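Local coordinates for 5-formaminoimidazole-4-carboxamide-1-(Beta)-D-ribofuranosyl 5'-monophosphate synthetase (Thermococcus kodakarensis, PDB 2PBZ), which belongs to the PurP ligases of IMP biosynthesis, binds ATP and probably uses it to form a carbon-nitrogen bond when it formylates the purine precursor AICAR, at the interface of chains A and B. Sequence-based numbering; all coordinates share one arbitrary frame. Chains: chain A/B, Hypothetical protein.

Contact 1: the interface of chains A and B. Residues chain A 193, 212-214; chain B 171, 217-220, 223, 256.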
# COMPACT_ATOMS: atom_id res chain seq x y z
N VAL A 193 -8.04 -1.49 7.48
CA VAL A 193 -8.94 -2.06 6.48
C VAL A 193 -10.05 -2.65 7.34
O VAL A 193 -9.86 -3.63 8.03
CB VAL A 193 -8.28 -3.17 5.61
CG1 VAL A 193 -9.29 -3.69 4.58
CG2 VAL A 193 -7.07 -2.62 4.89
N VAL A 212 -9.64 -5.89 9.52
CA VAL A 212 -9.35 -7.11 8.80
C VAL A 212 -7.86 -7.08 8.46
O VAL A 212 -7.19 -8.11 8.44
CB VAL A 212 -10.18 -7.16 7.49
CG1 VAL A 212 -10.16 -8.56 6.92
CG2 VAL A 212 -11.59 -6.70 7.76
N GLY A 213 -7.35 -5.88 8.21
CA GLY A 213 -5.95 -5.70 7.85
C GLY A 213 -5.47 -4.27 7.97
O GLY A 213 -6.14 -3.42 8.57
N ASN A 214 -4.31 -3.99 7.38
CA ASN A 214 -3.73 -2.67 7.46
C ASN A 214 -3.07 -2.27 6.14
O ASN A 214 -2.48 -3.11 5.47
CB ASN A 214 -2.68 -2.64 8.58
CG ASN A 214 -3.24 -3.10 9.92
OD1 ASN A 214 -3.76 -2.30 10.70
ND2 ASN A 214 -3.14 -4.39 10.19
N LEU B 171 -10.73 -10.09 -0.14
CA LEU B 171 -9.33 -10.44 -0.03
C LEU B 171 -8.90 -11.49 -1.01
O LEU B 171 -9.57 -12.49 -1.22
CB LEU B 171 -9.06 -10.89 1.41
CG LEU B 171 -9.51 -9.84 2.44
CD1 LEU B 171 -9.60 -10.48 3.81
CD2 LEU B 171 -8.54 -8.65 2.42
N ILE B 217 -2.11 -5.49 1.05
CA ILE B 217 -2.71 -5.30 2.38
C ILE B 217 -2.15 -6.29 3.40
O ILE B 217 -2.02 -7.48 3.12
CB ILE B 217 -4.26 -5.43 2.33
CG1 ILE B 217 -4.81 -5.82 3.69
CG2 ILE B 217 -4.68 -6.47 1.30
CD1 ILE B 217 -6.31 -5.97 3.71
N ALA B 218 -1.81 -5.78 4.58
CA ALA B 218 -1.27 -6.61 5.64
C ALA B 218 -2.45 -7.08 6.46
O ALA B 218 -3.01 -6.34 7.26
CB ALA B 218 -0.30 -5.82 6.51
N LEU B 219 -2.82 -8.34 6.24
CA LEU B 219 -3.95 -8.95 6.92
C LEU B 219 -3.73 -9.12 8.43
O LEU B 219 -2.61 -9.34 8.87
CB LEU B 219 -4.22 -10.32 6.31
CG LEU B 219 -5.60 -10.89 6.63
CD1 LEU B 219 -6.66 -10.13 5.83
CD2 LEU B 219 -5.63 -12.37 6.30
N ARG B 220 -4.81 -9.00 9.20
CA ARG B 220 -4.73 -9.19 10.65
C ARG B 220 -4.18 -10.61 10.84
O ARG B 220 -4.77 -11.58 10.35
CB ARG B 220 -6.12 -9.07 11.28
CG ARG B 220 -6.09 -8.99 12.79
CD ARG B 220 -7.18 -9.88 13.40
NE ARG B 220 -8.48 -9.22 13.46
CZ ARG B 220 -8.89 -8.49 14.49
NH1 ARG B 220 -8.09 -8.32 15.53
NH2 ARG B 220 -10.09 -7.92 14.49
N LEU B 223 -5.92 -14.20 11.30
CA LEU B 223 -6.69 -14.82 10.22
C LEU B 223 -5.86 -15.69 9.29
O LEU B 223 -6.39 -16.54 8.60
CB LEU B 223 -7.37 -13.75 9.37
CG LEU B 223 -8.23 -12.69 10.05
CD1 LEU B 223 -8.44 -11.53 9.09
CD2 LEU B 223 -9.55 -13.31 10.49
N TYR B 256 -14.89 -11.34 3.11
CA TYR B 256 -14.83 -11.43 4.55
C TYR B 256 -16.05 -10.74 5.17
O TYR B 256 -16.22 -9.53 5.12
CB TYR B 256 -13.52 -10.86 5.10
CG TYR B 256 -13.28 -11.26 6.53
CD1 TYR B 256 -13.18 -12.60 6.89
CD2 TYR B 256 -13.20 -10.30 7.54
CE1 TYR B 256 -13.01 -12.98 8.22
CE2 TYR B 256 -13.02 -10.67 8.89
CZ TYR B 256 -12.93 -12.01 9.22
OH TYR B 256 -12.76 -12.38 10.54

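Contact 2: the interface of chains A and B. Residues chain A 38, 41-43; chain B 186, 228, 282-283.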
# COMPACT_ATOMS: atom_id res chain seq x y z
N PHE A 38 0.16 -23.68 10.65
CA PHE A 38 0.67 -22.54 9.90
C PHE A 38 2.04 -22.04 10.38
O PHE A 38 2.96 -21.88 9.58
CB PHE A 38 -0.33 -21.39 9.97
CG PHE A 38 0.20 -20.12 9.42
CD1 PHE A 38 0.50 -20.01 8.07
CD2 PHE A 38 0.48 -19.05 10.25
CE1 PHE A 38 1.06 -18.85 7.55
CE2 PHE A 38 1.04 -17.89 9.74
CZ PHE A 38 1.33 -17.79 8.39
N SER A 41 5.29 -24.20 9.92
CA SER A 41 5.82 -24.27 8.56
C SER A 41 6.70 -23.06 8.25
O SER A 41 7.26 -22.96 7.16
CB SER A 41 4.66 -24.33 7.54
OG SER A 41 4.01 -23.08 7.41
N LEU A 42 6.82 -22.15 9.22
CA LEU A 42 7.63 -20.95 9.03
C LEU A 42 9.08 -21.09 9.49
O LEU A 42 9.35 -21.40 10.64
CB LEU A 42 6.96 -19.76 9.74
CG LEU A 42 5.51 -19.52 9.37
CD1 LEU A 42 4.95 -18.40 10.19
CD2 LEU A 42 5.40 -19.20 7.89
N PRO A 43 10.03 -20.83 8.60
CA PRO A 43 11.45 -20.93 8.91
C PRO A 43 11.95 -19.90 9.92
O PRO A 43 13.12 -19.86 10.23
CB PRO A 43 12.11 -20.73 7.55
CG PRO A 43 11.11 -21.26 6.60
CD PRO A 43 9.83 -20.69 7.15
N LEU B 186 2.36 -18.93 1.86
CA LEU B 186 1.32 -17.89 1.84
C LEU B 186 2.16 -16.62 1.66
O LEU B 186 2.79 -16.13 2.59
CB LEU B 186 0.60 -17.90 3.19
CG LEU B 186 -0.55 -16.96 3.60
CD1 LEU B 186 -0.93 -16.05 2.49
CD2 LEU B 186 -1.74 -17.80 4.07
N TYR B 228 -4.23 -20.58 5.63
CA TYR B 228 -3.19 -21.56 5.36
C TYR B 228 -3.81 -22.96 5.33
O TYR B 228 -3.46 -23.78 4.48
CB TYR B 228 -2.12 -21.51 6.44
CG TYR B 228 -1.05 -22.55 6.29
CD1 TYR B 228 -0.16 -22.51 5.23
CD2 TYR B 228 -0.94 -23.59 7.21
CE1 TYR B 228 0.83 -23.47 5.09
CE2 TYR B 228 0.04 -24.55 7.08
CZ TYR B 228 0.93 -24.49 6.02
OH TYR B 228 1.93 -25.41 5.90
N LEU B 282 9.34 -14.33 5.24
CA LEU B 282 9.17 -15.32 6.28
C LEU B 282 9.84 -16.64 5.87
O LEU B 282 10.31 -17.40 6.71
CB LEU B 282 7.68 -15.56 6.55
CG LEU B 282 6.88 -14.32 6.94
CD1 LEU B 282 5.38 -14.62 6.88
CD2 LEU B 282 7.30 -13.89 8.34
N TYR B 283 9.90 -16.90 4.56
CA TYR B 283 10.53 -18.12 4.08
C TYR B 283 11.93 -17.81 3.58
O TYR B 283 12.79 -18.68 3.55
CB TYR B 283 9.71 -18.72 2.94
CG TYR B 283 8.26 -18.88 3.29
CD1 TYR B 283 7.36 -17.84 3.08
CD2 TYR B 283 7.78 -20.05 3.87
CE1 TYR B 283 6.03 -17.97 3.42
CE2 TYR B 283 6.44 -20.19 4.22
CZ TYR B 283 5.58 -19.14 3.99
OH TYR B 283 4.25 -19.27 4.31

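Contact 3: the interface of chains A and B. Residues chain A 14-15, 18, 22, 44; chain B 278, 281-282.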
# COMPACT_ATOMS: atom_id res chain seq x y z
N LEU A 14 4.63 -12.48 13.70
CA LEU A 14 5.36 -12.77 12.47
C LEU A 14 6.41 -11.72 12.25
O LEU A 14 7.58 -12.01 12.00
CB LEU A 14 4.40 -12.80 11.28
CG LEU A 14 3.35 -13.91 11.37
CD1 LEU A 14 2.32 -13.72 10.28
CD2 LEU A 14 4.03 -15.27 11.25
N GLN A 15 5.96 -10.47 12.33
CA GLN A 15 6.82 -9.31 12.17
C GLN A 15 7.89 -9.36 13.25
O GLN A 15 9.08 -9.20 12.98
CB GLN A 15 5.97 -8.06 12.34
CG GLN A 15 6.68 -6.78 12.08
CD GLN A 15 5.94 -5.60 12.66
OE1 GLN A 15 4.74 -5.68 12.98
NE2 GLN A 15 6.64 -4.49 12.81
N LEU A 18 10.41 -12.46 12.73
CA LEU A 18 11.23 -12.27 11.55
C LEU A 18 12.29 -11.22 11.86
O LEU A 18 13.45 -11.37 11.49
CB LEU A 18 10.37 -11.83 10.36
CG LEU A 18 11.07 -11.40 9.06
CD1 LEU A 18 12.03 -12.48 8.58
CD2 LEU A 18 10.02 -11.12 7.99
N LYS A 22 16.25 -11.79 12.19
CA LYS A 22 16.99 -10.92 11.27
C LYS A 22 18.15 -10.25 12.00
O LYS A 22 19.20 -9.99 11.41
CB LYS A 22 16.07 -9.85 10.69
CG LYS A 22 16.21 -9.63 9.20
CD LYS A 22 15.71 -10.82 8.42
CE LYS A 22 15.47 -10.47 6.95
NZ LYS A 22 14.28 -9.55 6.76
N ILE A 44 11.07 -19.05 10.42
CA ILE A 44 11.52 -18.03 11.36
C ILE A 44 11.38 -18.43 12.82
O ILE A 44 11.81 -17.68 13.72
CB ILE A 44 10.76 -16.70 11.14
CG1 ILE A 44 9.27 -16.94 11.29
CG2 ILE A 44 11.13 -16.11 9.78
CD1 ILE A 44 8.44 -15.68 11.40
N TRP B 278 5.21 -8.53 1.37
CA TRP B 278 6.43 -8.99 2.04
C TRP B 278 6.11 -10.48 2.30
O TRP B 278 5.97 -11.23 1.33
CB TRP B 278 6.76 -8.17 3.31
CG TRP B 278 5.71 -8.05 4.36
CD1 TRP B 278 4.60 -7.28 4.32
CD2 TRP B 278 5.69 -8.72 5.64
NE1 TRP B 278 3.88 -7.41 5.49
CE2 TRP B 278 4.54 -8.29 6.32
CE3 TRP B 278 6.55 -9.63 6.27
CZ2 TRP B 278 4.20 -8.75 7.60
CZ3 TRP B 278 6.21 -10.08 7.56
CH2 TRP B 278 5.05 -9.64 8.20
N GLU B 281 9.41 -12.94 3.02
CA GLU B 281 10.53 -12.71 3.92
C GLU B 281 10.49 -13.70 5.06
O GLU B 281 11.47 -13.89 5.77
CB GLU B 281 10.48 -11.28 4.44
CG GLU B 281 10.73 -10.27 3.35
CD GLU B 281 10.57 -8.83 3.79
OE1 GLU B 281 10.67 -7.96 2.91
OE2 GLU B 281 10.35 -8.54 4.99
N LEU B 282 9.34 -14.33 5.24
CA LEU B 282 9.17 -15.32 6.28
C LEU B 282 9.84 -16.64 5.87
O LEU B 282 10.31 -17.40 6.71
CB LEU B 282 7.68 -15.56 6.55
CG LEU B 282 6.88 -14.32 6.94
CD1 LEU B 282 5.38 -14.62 6.88
CD2 LEU B 282 7.30 -13.89 8.34

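Contact 1: the interface of chains A and B
The carbonyl oxygen O of A:Val212 takes a hydrogen bond from the backbone N of B:Arg220 at 2.7 Å. Carbon groups gather round the same oxygen: B:Leu219 CD1 lies 3.3 Å from A:Val212 O, and B:Leu223 CD1 also approaches it. Two further backbone bonds join A:Asn214 and B:Ala218. The N of A:Asn214 donates to B:Ala218 O at 2.7 Å. In return, B:Ala218 N donates to A:Asn214 O at 2.9 Å. The strands 211-216 of A and 218-219 of B thus pair antiparallel. Beside this pairing, A:Val212 has CG1 anti to its backbone N (chi1 -166°). This methyl, A:Val212 CG1, meets the ring carbon CD2 of B:Tyr256 at 3.6 Å. CD1 of B:Leu171 comes to 3.7 Å from the same A:Val212 CG1. The valine and tyrosine side chains run past each other in opposite directions. A:Val193 and B:Ile217 cross at about a right angle, with CG2 of the valine 3.6 Å from CD1 of the isoleucine. The site extends sheet pairing from one copy to the next and may help hold the deposited trimer together.

Contact 2: the interface of chains A and B
A:Phe38 and B:Tyr228 meet edge to face, and B:Tyr283 packs against the loop that follows A:Phe38. These three residues bury much of the surface in this patch, which is apolar across the chains. A:Phe38 sits in helix 36-40 and B:Tyr228 in helix 224-241. Their ring planes stand at 63°. The ring centroids are 5.4 Å apart. The phenylalanine presents its edge: its CD1 comes to 3.5 Å from CG of the tyrosine. CG of A:Phe38 is anti to the backbone N (chi1 171°), which places the ring beside CB of B:Tyr228. The backbone also takes part, since A:Phe38 CA lies 3.3 Å from B:Tyr228 CD2. At the far end of this tyrosine, B:Tyr228 OH touches CB of A:Ser41 at 3.4 Å. The serine hydroxyl OG lies beside that phenol oxygen too, but its bond is within chain A. A:Ser41 OG donates to A:Phe38 O at 2.7 Å, linking the residue after helix 36-40 back to A:Phe38. A:Leu42 and A:Pro43 pack against B:Tyr283 from one side of its ring, near its rim. CD2 of A:Leu42 lies above the plane near the hydroxyl end, 3.9 Å from CZ of B:Tyr283. A:Pro43 CD is 3.9 Å from B:Tyr283 CD2. The phenol oxygen OH of B:Tyr283 accepts a hydrogen bond from the backbone N of B:Leu186 at 3.1 Å, nearly straight at 163°.

Contact 3: the interface of chains A and B
A:Leu18 reaches from helix 13-22 of this PurP-family protein to the short helix 280-283 of the neighbouring chain, where B:Glu281 and B:Leu282 receive it. Its side chain leaves the helix at CB with CG anti to the backbone N (chi1 172°), which sends the branch point out towards chain B. CG stands 4.1 Å from the backbone O of B:Glu281. Beyond it the two methyls part. CD1 of A:Leu18 lies against that same carbonyl oxygen, 3.2 Å from B:Glu281 O. CD2 turns to the side chains and lies 3.6 Å from CB of B:Glu281. The two side chains cross there at about a right angle. CD2 also meets CD2 of B:Leu282 at 3.9 Å and the indole carbon CZ3 of B:Trp278 at 4.0 Å. An alanine here would probably leave a gap between B:Glu281, B:Leu282 and B:Trp278, and the indole would lose a packing partner. A:Ile44 flanks the leucine: its CD1 lies 3.7 Å from CD2 of B:Leu282, and its CG2 approaches the backbone O of that residue. Near the helix end, the amine NZ of A:Lys22 is 4.4 Å from the carboxylate OE2 of B:Glu281, a separation at which the opposite charges may still attract.

Contact 2 and contact 3 are neighbours, with the centres of their C-alpha atoms about 9 Å apart. They share B:Leu282, and both use helix 280-283 of chain B. Chain A supplies helix 36-40 and the loop after it to contact 2, and helix 13-22 plus A:Ile44 to contact 3. Contact 1 lies about 17 Å from each, measured between C-alpha centres. Strand 183-194 appears in contact 1 from chain A and in contact 2 from chain B. Backbone pairing and apolar packing thus combine in one interface. The interface is not an exact two-fold. It belongs to a three-copy deposited assembly, which may not be biological.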